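Local coordinates for nitrogenase molybdenum-iron protein beta chain (Clostridium pasteurianum, PDB 4WES) that forms, with the alpha chain, the nitrogenase component that carries the [8Fe-7S] cluster and reduces dinitrogen to ammonium, at residues B[150-164]-B[244-257]. Sequence-based numbering, arbitrary orientation.
Sequences FANMVQGIVNYLSEN and YASDLGAKTLEKKC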
loop_
_atom_site.group_PDB
_atom_site.type_symbol
_atom_site.label_atom_id
_atom_site.label_comp_id
_atom_site.label_asym_id
_atom_site.label_seq_id
_atom_site.Cartn_x
_atom_site.Cartn_y
_atom_site.Cartn_z
ATOM N N PHE B 150 -1.687 -28.280 11.196
ATOM C CA PHE B 150 -0.302 -27.884 11.423
ATOM C C PHE B 150 0.180 -28.462 12.760
ATOM O O PHE B 150 1.251 -29.073 12.854
ATOM C CB PHE B 150 -0.195 -26.371 11.365
ATOM C CG PHE B 150 1.208 -25.852 11.587
ATOM C CD1 PHE B 150 2.019 -25.526 10.520
ATOM C CD2 PHE B 150 1.684 -25.651 12.860
ATOM C CE1 PHE B 150 3.290 -25.046 10.715
ATOM C CE2 PHE B 150 2.973 -25.174 13.071
ATOM C CZ PHE B 150 3.759 -24.834 11.991
ATOM N N ALA B 151 -0.599 -28.236 13.815
ATOM C CA ALA B 151 -0.196 -28.690 15.138
ATOM C C ALA B 151 0.035 -30.177 15.172
ATOM O O ALA B 151 0.994 -30.661 15.823
ATOM C CB ALA B 151 -1.223 -28.310 16.176
ATOM N N ASN B 152 -0.855 -30.922 14.533
ATOM C CA ASN B 152 -0.760 -32.373 14.478
ATOM C C ASN B 152 0.472 -32.857 13.698
ATOM O O ASN B 152 1.183 -33.773 14.138
ATOM C CB ASN B 152 -2.056 -32.973 13.887
ATOM C CG ASN B 152 -3.178 -32.978 14.876
ATOM O OD1 ASN B 152 -2.959 -33.016 16.086
ATOM N ND2 ASN B 152 -4.393 -32.930 14.386
ATOM N N MET B 153 0.803 -32.204 12.598
ATOM C CA MET B 153 1.980 -32.594 11.844
ATOM C C MET B 153 3.230 -32.358 12.694
ATOM O O MET B 153 4.171 -33.156 12.654
ATOM C CB MET B 153 2.072 -31.824 10.519
ATOM C CG MET B 153 3.166 -32.348 9.579
ATOM S SD MET B 153 2.766 -33.905 8.735
ATOM C CE MET B 153 3.612 -35.073 9.726
ATOM N N VAL B 154 3.271 -31.249 13.440
ATOM C CA VAL B 154 4.435 -31.008 14.314
ATOM C C VAL B 154 4.541 -32.117 15.351
ATOM O O VAL B 154 5.644 -32.624 15.640
ATOM C CB VAL B 154 4.361 -29.610 14.959
ATOM C CG1 VAL B 154 5.515 -29.383 15.894
ATOM C CG2 VAL B 154 4.339 -28.517 13.889
ATOM N N GLN B 155 3.421 -32.516 15.944
ATOM C CA GLN B 155 3.415 -33.663 16.809
ATOM C C GLN B 155 3.954 -34.917 16.134
ATOM O O GLN B 155 4.753 -35.680 16.740
ATOM C CB GLN B 155 2.012 -33.930 17.361
ATOM C CG GLN B 155 2.035 -35.090 18.341
ATOM C CD GLN B 155 0.684 -35.576 18.700
ATOM O OE1 GLN B 155 -0.140 -35.852 17.831
ATOM N NE2 GLN B 155 0.423 -35.658 19.998
ATOM N N GLY B 156 3.559 -35.161 14.889
ATOM C CA GLY B 156 4.085 -36.331 14.164
ATOM C C GLY B 156 5.581 -36.306 13.970
ATOM O O GLY B 156 6.260 -37.325 14.100
ATOM N N ILE B 157 6.116 -35.137 13.665
ATOM C CA ILE B 157 7.562 -34.955 13.576
ATOM C C ILE B 157 8.238 -35.347 14.885
ATOM O O ILE B 157 9.207 -36.131 14.909
ATOM C CB ILE B 157 7.904 -33.488 13.219
ATOM C CG1 ILE B 157 7.452 -33.131 11.809
ATOM C CG2 ILE B 157 9.388 -33.224 13.413
ATOM C CD1 ILE B 157 7.472 -31.643 11.496
ATOM N N VAL B 158 7.706 -34.850 16.004
ATOM C CA VAL B 158 8.271 -35.200 17.317
ATOM C C VAL B 158 8.165 -36.698 17.579
ATOM O O VAL B 158 9.134 -37.354 17.994
ATOM C CB VAL B 158 7.585 -34.424 18.455
ATOM C CG1 VAL B 158 8.098 -34.897 19.809
ATOM C CG2 VAL B 158 7.805 -32.919 18.343
ATOM N N ASN B 159 6.983 -37.251 17.346
ATOM C CA ASN B 159 6.727 -38.664 17.621
ATOM C C ASN B 159 7.729 -39.564 16.914
ATOM O O ASN B 159 8.255 -40.502 17.513
ATOM C CB ASN B 159 5.360 -39.097 17.124
ATOM C CG ASN B 159 4.201 -38.669 18.015
ATOM O OD1 ASN B 159 4.355 -38.341 19.188
ATOM N ND2 ASN B 159 3.003 -38.677 17.427
ATOM N N TYR B 160 8.020 -39.290 15.647
ATOM C CA TYR B 160 8.911 -40.145 14.871
ATOM C C TYR B 160 10.371 -39.810 14.965
ATOM O O TYR B 160 11.182 -40.727 14.890
ATOM C CB TYR B 160 8.521 -40.083 13.387
ATOM C CG TYR B 160 7.353 -40.975 12.994
ATOM C CD1 TYR B 160 6.034 -40.562 13.154
ATOM C CD2 TYR B 160 7.565 -42.241 12.471
ATOM C CE1 TYR B 160 4.977 -41.374 12.783
ATOM C CE2 TYR B 160 6.526 -43.060 12.083
ATOM C CZ TYR B 160 5.216 -42.622 12.239
ATOM O OH TYR B 160 4.203 -43.445 11.825
ATOM N N LEU B 161 10.716 -38.521 15.107
ATOM C CA LEU B 161 12.104 -38.113 14.927
ATOM C C LEU B 161 12.866 -37.690 16.190
ATOM O O LEU B 161 14.041 -38.010 16.337
ATOM C CB LEU B 161 12.185 -37.012 13.874
ATOM C CG LEU B 161 11.625 -37.391 12.522
ATOM C CD1 LEU B 161 11.781 -36.224 11.571
ATOM C CD2 LEU B 161 12.229 -38.662 11.932
ATOM N N SER B 162 12.229 -36.919 17.069
ATOM C CA SER B 162 12.992 -36.304 18.155
ATOM C C SER B 162 13.599 -37.366 19.066
ATOM O O SER B 162 12.898 -38.281 19.490
ATOM C CB SER B 162 12.100 -35.422 19.001
ATOM O OG SER B 162 11.485 -34.397 18.213
ATOM N N GLU B 163 14.870 -37.201 19.399
ATOM C CA GLU B 163 15.522 -38.173 20.305
ATOM C C GLU B 163 16.526 -37.498 21.209
ATOM O O GLU B 163 17.338 -36.666 20.745
ATOM C CB GLU B 163 16.180 -39.315 19.538
ATOM C CG GLU B 163 16.975 -40.244 20.454
ATOM C CD GLU B 163 17.476 -41.516 19.789
ATOM O OE1 GLU B 163 17.429 -41.605 18.544
ATOM O OE2 GLU B 163 17.928 -42.424 20.525
ATOM N N ASN B 164 16.436 -37.802 22.499
ATOM C CA ASN B 164 17.412 -37.362 23.481
ATOM C C ASN B 164 18.468 -38.451 23.576
ATOM O O ASN B 164 18.167 -39.548 24.002
ATOM C CB ASN B 164 16.715 -37.166 24.808
ATOM C CG ASN B 164 17.642 -36.634 25.885
ATOM O OD1 ASN B 164 18.855 -36.905 25.906
ATOM N ND2 ASN B 164 17.061 -35.867 26.807
ATOM N N TYR B 244 -2.138 -22.543 19.914
ATOM C CA TYR B 244 -2.944 -23.410 19.074
ATOM C C TYR B 244 -2.086 -24.225 18.118
ATOM O O TYR B 244 -2.304 -25.432 17.932
ATOM C CB TYR B 244 -3.983 -22.626 18.286
ATOM C CG TYR B 244 -5.206 -22.175 19.048
ATOM C CD1 TYR B 244 -5.139 -21.146 19.964
ATOM C CD2 TYR B 244 -6.451 -22.735 18.775
ATOM C CE1 TYR B 244 -6.273 -20.673 20.613
ATOM C CE2 TYR B 244 -7.600 -22.262 19.395
ATOM C CZ TYR B 244 -7.518 -21.239 20.309
ATOM O OH TYR B 244 -8.655 -20.744 20.915
ATOM N N ALA B 245 -1.150 -23.559 17.440
ATOM C CA ALA B 245 -0.339 -24.222 16.445
ATOM C C ALA B 245 0.799 -25.056 17.053
ATOM O O ALA B 245 1.215 -26.042 16.440
ATOM C CB ALA B 245 0.259 -23.205 15.476
ATOM N N SER B 246 1.341 -24.605 18.175
ATOM C CA SER B 246 2.662 -25.049 18.570
ATOM C C SER B 246 2.728 -25.860 19.876
ATOM O O SER B 246 3.698 -26.608 20.090
ATOM C CB SER B 246 3.599 -23.845 18.692
ATOM O OG SER B 246 3.633 -23.135 17.463
ATOM N N ASP B 247 1.730 -25.719 20.762
ATOM C CA ASP B 247 1.855 -26.350 22.073
ATOM C C ASP B 247 1.842 -27.857 21.987
ATOM O O ASP B 247 2.548 -28.504 22.755
ATOM C CB ASP B 247 0.739 -25.907 23.015
ATOM C CG ASP B 247 1.058 -24.708 23.843
ATOM O OD1 ASP B 247 2.101 -24.071 23.671
ATOM O OD2 ASP B 247 0.203 -24.396 24.729
ATOM N N LEU B 248 1.048 -28.449 21.102
ATOM C CA LEU B 248 0.966 -29.903 21.076
ATOM C C LEU B 248 2.344 -30.501 20.806
ATOM O O LEU B 248 2.787 -31.434 21.477
ATOM C CB LEU B 248 -0.060 -30.385 20.071
ATOM C CG LEU B 248 -0.210 -31.909 19.995
ATOM C CD1 LEU B 248 -0.741 -32.502 21.273
ATOM C CD2 LEU B 248 -1.122 -32.295 18.832
ATOM N N GLY B 249 3.038 -29.952 19.825
ATOM C CA GLY B 249 4.378 -30.420 19.525
ATOM C C GLY B 249 5.347 -30.220 20.696
ATOM O O GLY B 249 6.132 -31.118 21.055
ATOM N N ALA B 250 5.290 -29.034 21.315
ATOM C CA ALA B 250 6.190 -28.729 22.438
ATOM C C ALA B 250 5.951 -29.659 23.624
ATOM O O ALA B 250 6.909 -30.165 24.244
ATOM C CB ALA B 250 6.041 -27.300 22.866
ATOM N N LYS B 251 4.688 -29.898 23.950
ATOM C CA LYS B 251 4.323 -30.798 25.034
ATOM C C LYS B 251 4.705 -32.243 24.735
ATOM O O LYS B 251 5.138 -32.992 25.627
ATOM C CB LYS B 251 2.815 -30.678 25.308
ATOM C CG LYS B 251 2.388 -29.358 25.908
ATOM C CD LYS B 251 0.870 -29.205 26.087
ATOM C CE LYS B 251 0.554 -27.887 26.775
ATOM N NZ LYS B 251 -0.912 -27.675 26.967
ATOM N N THR B 252 4.528 -32.651 23.495
ATOM C CA THR B 252 4.869 -34.011 23.090
ATOM C C THR B 252 6.382 -34.218 23.243
ATOM O O THR B 252 6.831 -35.271 23.708
ATOM C CB THR B 252 4.397 -34.294 21.647
ATOM O OG1 THR B 252 2.979 -34.119 21.570
ATOM C CG2 THR B 252 4.721 -35.716 21.200
ATOM N N LEU B 253 7.161 -33.207 22.862
ATOM C CA LEU B 253 8.607 -33.261 22.985
ATOM C C LEU B 253 9.040 -33.309 24.454
ATOM O O LEU B 253 10.007 -33.999 24.817
ATOM C CB LEU B 253 9.234 -32.066 22.258
ATOM C CG LEU B 253 10.759 -32.056 22.191
ATOM C CD1 LEU B 253 11.360 -33.328 21.638
ATOM C CD2 LEU B 253 11.206 -30.849 21.382
ATOM N N GLU B 254 8.333 -32.568 25.321
ATOM C CA GLU B 254 8.625 -32.633 26.740
ATOM C C GLU B 254 8.412 -34.070 27.271
ATOM O O GLU B 254 9.250 -34.622 28.010
ATOM C CB GLU B 254 7.788 -31.633 27.540
ATOM C CG GLU B 254 8.163 -31.620 29.028
ATOM C CD GLU B 254 7.291 -30.736 29.890
ATOM O OE1 GLU B 254 7.853 -30.098 30.809
ATOM O OE2 GLU B 254 6.055 -30.683 29.655
ATOM N N LYS B 255 7.302 -34.685 26.877
ATOM C CA LYS B 255 6.975 -36.015 27.351
ATOM C C LYS B 255 7.975 -37.036 26.812
ATOM O O LYS B 255 8.455 -37.928 27.557
ATOM C CB LYS B 255 5.571 -36.409 26.935
ATOM C CG LYS B 255 4.480 -35.661 27.674
ATOM C CD LYS B 255 3.126 -35.975 27.067
ATOM C CE LYS B 255 2.086 -34.913 27.367
ATOM N NZ LYS B 255 1.881 -34.748 28.828
ATOM N N LYS B 256 8.317 -36.939 25.534
ATOM C CA LYS B 256 9.182 -37.930 24.898
ATOM C C LYS B 256 10.646 -37.802 25.315
ATOM O O LYS B 256 11.317 -38.807 25.569
ATOM C CB LYS B 256 9.095 -37.829 23.385
ATOM C CG LYS B 256 9.755 -38.980 22.646
ATOM C CD LYS B 256 9.784 -38.732 21.145
ATOM C CE LYS B 256 10.366 -39.916 20.398
ATOM N NZ LYS B 256 10.635 -39.661 18.974
ATOM N N CYS B 257 11.121 -36.556 25.378
ATOM C CA CYS B 257 12.567 -36.275 25.449
ATOM C C CYS B 257 12.975 -35.459 26.656
ATOM O O CYS B 257 14.168 -35.177 26.809
ATOM C CB CYS B 257 13.044 -35.586 24.167
ATOM S SG CYS B 257 12.730 -36.504 22.636
HETATM O O HOH W 1 2.130 -28.532 17.584
HETATM O O HOH W 2 11.482 -42.012 17.887
#
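Lys256 lays its extended chain across the C-terminal end of helix 150-161, where backbone carbonyls gather and attract a positive charge. Its ammonium group binds Val158 O and Asn159 O near the end of the helix and Ser162 O in the loop that follows. NZ reaches Val158 O in its carbonyl plane, meets Ser162 O on a lone pair (NZ to O 2.7 Å), and approaches Asn159 O from above its plane. A water that accepts from NZ and donates to Tyr160 O is a fourth acceptor competing for three N-H groups; the charge should partly offset the negative end of the helix dipole. Beyond it, Asn164 ND2 gives a nearly straight bond to Cys257 O (3.0 Å, 174°), which lies in the amide plane, while OD1 accepts from Gly166 N.

Back toward the N-termini, Val158 is a knob in a hole made by Gly249, Thr252, Leu253 and Lys256. In the conformer described here, CG1 rests on Leu253 CA at 3.6 Å, while CG2 faces Gly249 O. Gly249, lacking a side chain, lets the backbones close to 4.3 Å between its CA and that of Gln155; Val154 CG1 lies 3.9 Å from Gly249 CA. Gln155 runs across Thr252 at about a right angle, its NE2 giving a weak bond to OG1, and its flat amide covers the methyls of Leu248. Thr252 OG1 itself donates to Leu248 O.

Small Ala151 lies against Ala245 O, and a water joins this carbonyl and Ala151 O to Gly249 N, which lacks its helical partner at the kink. The helices run nearly parallel, crossing at -19°. Helix 146-161 leads toward strand 172-175, and helix 243-257 follows the neighbouring strand 237-241 of the same parallel sheet, so the two pack side by side in a Rossmann-like alpha/beta domain.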